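Side-chain contacts in putative anti-sigma factor antagonist TM_1081 (Thermotoga maritima, PDB 3F43), which probably acts as an anti-anti-sigma factor, countering an anti-sigma factor and so releasing a sigma factor from inhibition: residues H37-K40 with K41-D45; F44-F47 with L48-Y52. All blocks are in the same frame, centred on the assembly; numbering follows the deposited sequence.

Contact 1 (H37-K40 with K41-D45); sequences HLFK and KWVFD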
ATOM      1  N   HIS A  37      10.353   1.010  -3.781  1.00 19.95           N
ATOM      2  CA  HIS A  37      10.760  -0.349  -4.189  1.00 20.73           C
ATOM      3  C   HIS A  37      12.189  -0.637  -3.781  1.00 21.18           C
ATOM      4  O   HIS A  37      12.493  -1.713  -3.269  1.00 21.93           O
ATOM      5  CB  HIS A  37      10.620  -0.563  -5.688  1.00 18.39           C
ATOM      6  CG  HIS A  37      11.082  -1.905  -6.139  1.00 23.51           C
ATOM      7  ND1 HIS A  37      10.527  -3.081  -5.649  1.00 24.53           N
ATOM      8  CD2 HIS A  37      12.063  -2.272  -6.994  1.00 22.20           C
ATOM      9  CE1 HIS A  37      11.157  -4.104  -6.199  1.00 23.51           C
ATOM     10  NE2 HIS A  37      12.102  -3.643  -7.006  1.00 23.34           N
ATOM     11  N   LEU A  38      13.079   0.331  -3.962  1.00 19.60           N
ATOM     12  CA  LEU A  38      14.485   0.150  -3.550  1.00 20.04           C
ATOM     13  C   LEU A  38      14.607  -0.169  -2.062  1.00 21.02           C
ATOM     14  O   LEU A  38      15.365  -1.065  -1.661  1.00 21.37           O
ATOM     15  CB  LEU A  38      15.274   1.424  -3.867  1.00 21.91           C
ATOM     16  CG  LEU A  38      16.786   1.366  -3.622  1.00 20.08           C
ATOM     17  CD1 LEU A  38      17.452   0.397  -4.591  1.00 22.59           C
ATOM     18  CD2 LEU A  38      17.397   2.730  -3.775  1.00 22.42           C
ATOM     19  N   PHE A  39      13.863   0.573  -1.241  1.00 21.07           N
ATOM     20  CA  PHE A  39      13.874   0.378   0.200  1.00 20.61           C
ATOM     21  C   PHE A  39      13.282  -0.977   0.587  1.00 20.40           C
ATOM     22  O   PHE A  39      13.843  -1.709   1.408  1.00 22.76           O
ATOM     23  CB  PHE A  39      13.151   1.568   0.869  1.00 21.63           C
ATOM     24  CG  PHE A  39      13.197   1.553   2.390  1.00 21.24           C
ATOM     25  CD1 PHE A  39      14.313   1.976   3.068  1.00 26.69           C
ATOM     26  CD2 PHE A  39      12.120   1.104   3.100  1.00 27.90           C
ATOM     27  CE1 PHE A  39      14.325   1.983   4.469  1.00 27.69           C
ATOM     28  CE2 PHE A  39      12.135   1.100   4.506  1.00 27.33           C
ATOM     29  CZ  PHE A  39      13.239   1.522   5.156  1.00 25.19           C
ATOM     30  N   LYS A  40      12.138  -1.301   0.005  1.00 22.40           N
ATOM     31  CA  LYS A  40      11.467  -2.580   0.270  1.00 21.58           C
ATOM     32  C   LYS A  40      12.402  -3.764  -0.039  1.00 22.05           C
ATOM     33  O   LYS A  40      12.585  -4.660   0.798  1.00 21.70           O
ATOM     34  CB  LYS A  40      10.208  -2.663  -0.596  1.00 25.47           C
ATOM     35  CG  LYS A  40       9.345  -3.903  -0.324  1.00 25.73           C
ATOM     36  CD  LYS A  40       9.738  -5.058  -1.218  1.00 29.89           C
ATOM     37  CE  LYS A  40       8.662  -6.119  -1.251  1.00 33.66           C
ATOM     38  NZ  LYS A  40       9.154  -7.238  -2.091  1.00 34.69           N
ATOM     39  N   LYS A  41      12.993  -3.750  -1.226  1.00 21.14           N
ATOM     40  CA  LYS A  41      13.888  -4.830  -1.647  1.00 20.25           C
ATOM     41  C   LYS A  41      15.055  -4.957  -0.694  1.00 22.33           C
ATOM     42  O   LYS A  41      15.406  -6.041  -0.302  1.00 22.04           O
ATOM     43  CB  LYS A  41      14.355  -4.625  -3.074  1.00 23.13           C
ATOM     44  CG  LYS A  41      15.190  -5.759  -3.590  1.00 25.08           C
ATOM     45  CD  LYS A  41      15.427  -5.641  -5.084  1.00 24.79           C
ATOM     46  CE  LYS A  41      16.635  -6.470  -5.529  1.00 28.18           C
ATOM     47  NZ  LYS A  41      16.651  -7.863  -4.965  1.00 35.18           N
ATOM     48  N   TRP A  42      15.579  -3.824  -0.260  1.00 20.23           N
ATOM     49  CA  TRP A  42      16.684  -3.792   0.701  1.00 20.87           C
ATOM     50  C   TRP A  42      16.293  -4.385   2.071  1.00 20.37           C
ATOM     51  O   TRP A  42      17.021  -5.272   2.589  1.00 21.81           O
ATOM     52  CB  TRP A  42      17.226  -2.370   0.821  1.00 22.22           C
ATOM     53  CG  TRP A  42      18.312  -2.181   1.855  1.00 20.27           C
ATOM     54  CD1 TRP A  42      19.630  -2.531   1.741  1.00 24.51           C
ATOM     55  CD2 TRP A  42      18.152  -1.627   3.150  1.00 22.42           C
ATOM     56  NE1 TRP A  42      20.308  -2.207   2.886  1.00 25.81           N
ATOM     57  CE2 TRP A  42      19.437  -1.630   3.765  1.00 22.71           C
ATOM     58  CE3 TRP A  42      17.075  -1.064   3.837  1.00 25.49           C
ATOM     59  CZ2 TRP A  42      19.647  -1.143   5.048  1.00 24.81           C
ATOM     60  CZ3 TRP A  42      17.289  -0.580   5.114  1.00 27.39           C
ATOM     61  CH2 TRP A  42      18.580  -0.613   5.696  1.00 25.05           C
ATOM     62  N   VAL A  43      15.114  -4.029   2.577  1.00 19.89           N
ATOM     63  CA  VAL A  43      14.687  -4.559   3.877  1.00 20.44           C
ATOM     64  C   VAL A  43      14.488  -6.087   3.776  1.00 20.13           C
ATOM     65  O   VAL A  43      14.910  -6.850   4.651  1.00 21.72           O
ATOM     66  CB  VAL A  43      13.406  -3.859   4.402  1.00 22.47           C
ATOM     67  CG1 VAL A  43      12.839  -4.621   5.655  1.00 21.62           C
ATOM     68  CG2 VAL A  43      13.691  -2.348   4.683  1.00 20.01           C
ATOM     69  N   PHE A  44      13.842  -6.527   2.710  1.00 21.19           N
ATOM     70  CA  PHE A  44      13.670  -7.975   2.476  1.00 21.19           C
ATOM     71  C   PHE A  44      14.989  -8.689   2.259  1.00 21.57           C
ATOM     72  O   PHE A  44      15.265  -9.734   2.850  1.00 23.89           O
ATOM     73  CB  PHE A  44      12.674  -8.265   1.348  1.00 20.54           C
ATOM     74  CG  PHE A  44      11.233  -8.166   1.789  1.00 21.01           C
ATOM     75  CD1 PHE A  44      10.621  -6.960   1.965  1.00 25.16           C
ATOM     76  CD2 PHE A  44      10.495  -9.314   2.035  1.00 23.74           C
ATOM     77  CE1 PHE A  44       9.279  -6.888   2.394  1.00 24.61           C
ATOM     78  CE2 PHE A  44       9.171  -9.221   2.459  1.00 22.90           C
ATOM     79  CZ  PHE A  44       8.571  -8.039   2.624  1.00 23.04           C
ATOM     80  N   ASP A  45      15.842  -8.154   1.396  1.00 19.56           N
ATOM     81  CA  ASP A  45      17.092  -8.846   1.136  1.00 19.93           C
ATOM     82  C   ASP A  45      18.037  -8.898   2.330  1.00 19.21           C
ATOM     83  O   ASP A  45      18.689  -9.943   2.576  1.00 20.92           O
ATOM     84  CB  ASP A  45      17.837  -8.228  -0.034  1.00 21.62           C
ATOM     85  CG  ASP A  45      17.192  -8.468  -1.375  1.00 23.82           C
ATOM     86  OD1 ASP A  45      16.321  -9.343  -1.541  1.00 25.94           O
ATOM     87  OD2 ASP A  45      17.608  -7.768  -2.310  1.00 26.11           O
TER
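Val43 CG2 sits over one face of the Phe39 ring, 3.8 Å from Phe39 CE2 and displaced toward the rim, a CH-pi contact between residues one helical turn apart (i, i+4). Trp42 meets the same ring obliquely: its CZ3 lies 4.0 Å from Phe39 CE1, and the two six-membered rings are inclined at 41°. With CG anti to the backbone N (chi1 -175°), the Phe39 ring is carried to both partners. This is the tightly packed side, buried against Leu25 of strand 22-25, with Leu57 touching Phe39, Ile55 touching Val43 and Phe14 meeting both rings; Trp42 NE1 donates to the backbone O of His11, a residue of the expression tag. On another flank Lys40 bends at chi2 and runs its aliphatic chain past Phe44, Lys40 CE coming 3.8 Å from Phe44 CE1. Its NZ ends over the face of that ring, 4.5 Å from the ring centroid of Phe44 and 14° off the normal, a cation-pi contact beside helix 67-83. The solvent side is looser. His37 only brushes the chain of Lys41, with NE2 4.3 Å from Lys41 CD, while Lys41 curls at chi4 to place NZ 2.8 Å from Asp45 OD2, a salt bridge on the syn lone pair of that oxygen. Four i, i+4 backbone bonds, from Lys41 N to His37 O through Phe44 N to Lys40 O, link the turns. The apolar face toward the sheet and the outer Lys41-Asp45 pair mark an amphipathic helix, here the crossover helix of a beta-alpha-beta unit in the STAS domain.

Contact 2 (F44-F47 with L48-Y52); sequences FDEF and LNKGY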
ATOM      1  N   PHE A  44      13.842  -6.527   2.710  1.00 21.19           N
ATOM      2  CA  PHE A  44      13.670  -7.975   2.476  1.00 21.19           C
ATOM      3  C   PHE A  44      14.989  -8.689   2.259  1.00 21.57           C
ATOM      4  O   PHE A  44      15.265  -9.734   2.850  1.00 23.89           O
ATOM      5  CB  PHE A  44      12.674  -8.265   1.348  1.00 20.54           C
ATOM      6  CG  PHE A  44      11.233  -8.166   1.789  1.00 21.01           C
ATOM      7  CD1 PHE A  44      10.621  -6.960   1.965  1.00 25.16           C
ATOM      8  CD2 PHE A  44      10.495  -9.314   2.035  1.00 23.74           C
ATOM      9  CE1 PHE A  44       9.279  -6.888   2.394  1.00 24.61           C
ATOM     10  CE2 PHE A  44       9.171  -9.221   2.459  1.00 22.90           C
ATOM     11  CZ  PHE A  44       8.571  -8.039   2.624  1.00 23.04           C
ATOM     12  N   ASP A  45      15.842  -8.154   1.396  1.00 19.56           N
ATOM     13  CA  ASP A  45      17.092  -8.846   1.136  1.00 19.93           C
ATOM     14  C   ASP A  45      18.037  -8.898   2.330  1.00 19.21           C
ATOM     15  O   ASP A  45      18.689  -9.943   2.576  1.00 20.92           O
ATOM     16  CB  ASP A  45      17.837  -8.228  -0.034  1.00 21.62           C
ATOM     17  CG  ASP A  45      17.192  -8.468  -1.375  1.00 23.82           C
ATOM     18  OD1 ASP A  45      16.321  -9.343  -1.541  1.00 25.94           O
ATOM     19  OD2 ASP A  45      17.608  -7.768  -2.310  1.00 26.11           O
ATOM     20  N   GLU A  46      18.168  -7.784   3.047  1.00 21.22           N
ATOM     21  CA  GLU A  46      19.112  -7.683   4.153  1.00 21.65           C
ATOM     22  C   GLU A  46      18.637  -8.260   5.476  1.00 20.24           C
ATOM     23  O   GLU A  46      19.448  -8.750   6.250  1.00 23.13           O
ATOM     24  CB  GLU A  46      19.491  -6.209   4.389  1.00 24.55           C
ATOM     25  CG  GLU A  46      20.183  -5.595   3.210  1.00 24.78           C
ATOM     26  CD  GLU A  46      21.528  -6.240   2.902  1.00 33.74           C
ATOM     27  OE1 GLU A  46      22.295  -6.539   3.846  1.00 32.45           O
ATOM     28  OE2 GLU A  46      21.821  -6.465   1.716  1.00 36.71           O
ATOM     29  N   PHE A  47      17.337  -8.178   5.740  1.00 19.50           N
ATOM     30  CA  PHE A  47      16.823  -8.512   7.043  1.00 20.26           C
ATOM     31  C   PHE A  47      15.796  -9.654   6.961  1.00 18.02           C
ATOM     32  O   PHE A  47      16.037 -10.728   7.491  1.00 20.77           O
ATOM     33  CB  PHE A  47      16.299  -7.257   7.715  1.00 19.92           C
ATOM     34  CG  PHE A  47      17.317  -6.141   7.741  1.00 21.15           C
ATOM     35  CD1 PHE A  47      18.535  -6.328   8.359  1.00 21.47           C
ATOM     36  CD2 PHE A  47      17.063  -4.949   7.091  1.00 20.64           C
ATOM     37  CE1 PHE A  47      19.494  -5.338   8.339  1.00 21.82           C
ATOM     38  CE2 PHE A  47      18.031  -3.949   7.048  1.00 20.73           C
ATOM     39  CZ  PHE A  47      19.220  -4.147   7.686  1.00 18.95           C
ATOM     40  N   LEU A  48      14.636  -9.383   6.365  1.00 20.28           N
ATOM     41  CA  LEU A  48      13.512 -10.321   6.477  1.00 21.29           C
ATOM     42  C   LEU A  48      13.867 -11.678   5.877  1.00 21.93           C
ATOM     43  O   LEU A  48      13.596 -12.715   6.478  1.00 22.57           O
ATOM     44  CB  LEU A  48      12.248  -9.756   5.830  1.00 22.68           C
ATOM     45  CG  LEU A  48      11.672  -8.519   6.501  1.00 21.36           C
ATOM     46  CD1 LEU A  48      10.540  -7.839   5.723  1.00 24.18           C
ATOM     47  CD2 LEU A  48      11.226  -8.803   7.936  1.00 24.21           C
ATOM     48  N   ASN A  49      14.499 -11.691   4.713  1.00 22.91           N
ATOM     49  CA  ASN A  49      14.865 -12.969   4.097  1.00 22.44           C
ATOM     50  C   ASN A  49      16.041 -13.689   4.753  1.00 24.69           C
ATOM     51  O   ASN A  49      16.289 -14.853   4.461  1.00 27.16           O
ATOM     52  CB  ASN A  49      15.082 -12.800   2.590  1.00 23.41           C
ATOM     53  CG  ASN A  49      13.810 -12.358   1.845  1.00 25.28           C
ATOM     54  OD1 ASN A  49      12.680 -12.450   2.353  1.00 32.06           O
ATOM     55  ND2 ASN A  49      13.996 -11.877   0.625  1.00 35.35           N
ATOM     56  N   LYS A  50      16.719 -13.011   5.675  1.00 22.34           N
ATOM     57  CA  LYS A  50      17.797 -13.581   6.472  1.00 25.38           C
ATOM     58  C   LYS A  50      17.336 -13.910   7.895  1.00 26.62           C
ATOM     59  O   LYS A  50      18.163 -14.273   8.723  1.00 29.07           O
ATOM     60  CB  LYS A  50      19.002 -12.654   6.512  1.00 26.17           C
ATOM     61  CG  LYS A  50      19.563 -12.307   5.141  1.00 23.58           C
ATOM     62  CD  LYS A  50      20.872 -11.576   5.223  1.00 29.43           C
ATOM     63  CE  LYS A  50      21.549 -11.480   3.862  1.00 36.18           C
ATOM     64  NZ  LYS A  50      22.782 -10.619   3.924  1.00 40.49           N
ATOM     65  N   GLY A  51      16.039 -13.798   8.162  1.00 24.60           N
ATOM     66  CA  GLY A  51      15.475 -14.211   9.448  1.00 27.07           C
ATOM     67  C   GLY A  51      15.378 -13.137  10.533  1.00 26.34           C
ATOM     68  O   GLY A  51      14.957 -13.432  11.659  1.00 28.07           O
ATOM     69  N   TYR A  52      15.726 -11.893  10.213  1.00 24.88           N
ATOM     70  CA  TYR A  52      15.524 -10.802  11.144  1.00 25.30           C
ATOM     71  C   TYR A  52      14.123 -10.283  11.001  1.00 28.41           C
ATOM     72  O   TYR A  52      13.856  -9.424  10.140  1.00 34.44           O
ATOM     73  CB  TYR A  52      16.439  -9.625  10.862  1.00 25.51           C
ATOM     74  CG  TYR A  52      17.875  -9.846  11.148  1.00 23.61           C
ATOM     75  CD1 TYR A  52      18.399  -9.615  12.418  1.00 25.86           C
ATOM     76  CD2 TYR A  52      18.737 -10.224  10.141  1.00 24.95           C
ATOM     77  CE1 TYR A  52      19.730  -9.769  12.668  1.00 30.66           C
ATOM     78  CE2 TYR A  52      20.077 -10.372  10.382  1.00 30.99           C
ATOM     79  CZ  TYR A  52      20.564 -10.156  11.646  1.00 27.50           C
ATOM     80  OH  TYR A  52      21.917 -10.324  11.894  1.00 36.06           O
TER
HETATM   81  O   HOH W   1      16.424 -11.994  -0.648  1.00 36.17           O
HETATM   82  O   HOH W   2      22.430  -9.192   1.614  1.00 62.77           O
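The Phe44 ring has Leu48 CD1 over the centre of one face, 3.6 Å from its centroid, and Asn49 OD1 at its edge, 3.8 Å from Phe44 CD2. Glu46 CB lies over the centre of one face of the Phe47 ring, and Tyr52 CD2 is at that ring's edge. The Tyr52 ring in turn receives Phe47 O in its plane, at the edge. These groups lie at the Schellman motif that ends helix 36-48, with Gly51, at positive phi, as the C-prime residue and Gly51 N bonded to Leu48 O. Leu48 CD1 reaches its place because chi1 is -65° and chi2 171°, sending the branch back along the helix. Were Phe44 an alanine, Leu48 CD1 would probably lose the ring face it packs on, and Asn49 OD1 the edge beside it. The last turn widens to pi type, Asn49 N bonding to Phe44 O at 2.8 Å. Farther out, the polar side chains lie side by side and meet through water: one water bridges Asp45 OD1 and Asn49 ND2, and another joins Glu46 OE2 to Lys50 NZ. The extended Lys50 chain passes the helix end, CD 3.3 Å from Glu46 O. Two bonds grip Phe47 O, from Lys50 N and from Tyr52 N, each 3.0 Å long and arriving from opposite faces of its carbonyl plane.

Contact 1 comes first along the chain and contact 2 continues from it; both use helix 36-48, share Phe44 and Asp45, and have centres about 9 Å apart on the same side of the chain's centre. Where they touch, Trp42 CH2 packs 3.6 Å from Phe47 CE2, so the aromatic row that faces strand 22-25 runs through both. Phe44 belongs to both, and its side chain also touches Ser79 of helix 67-83. Contact 1 forms the body of the crossover helix between strands 22-25 and 54-58, whereas contact 2 ends it and turns the chain toward strand 54-58 within the STAS fold.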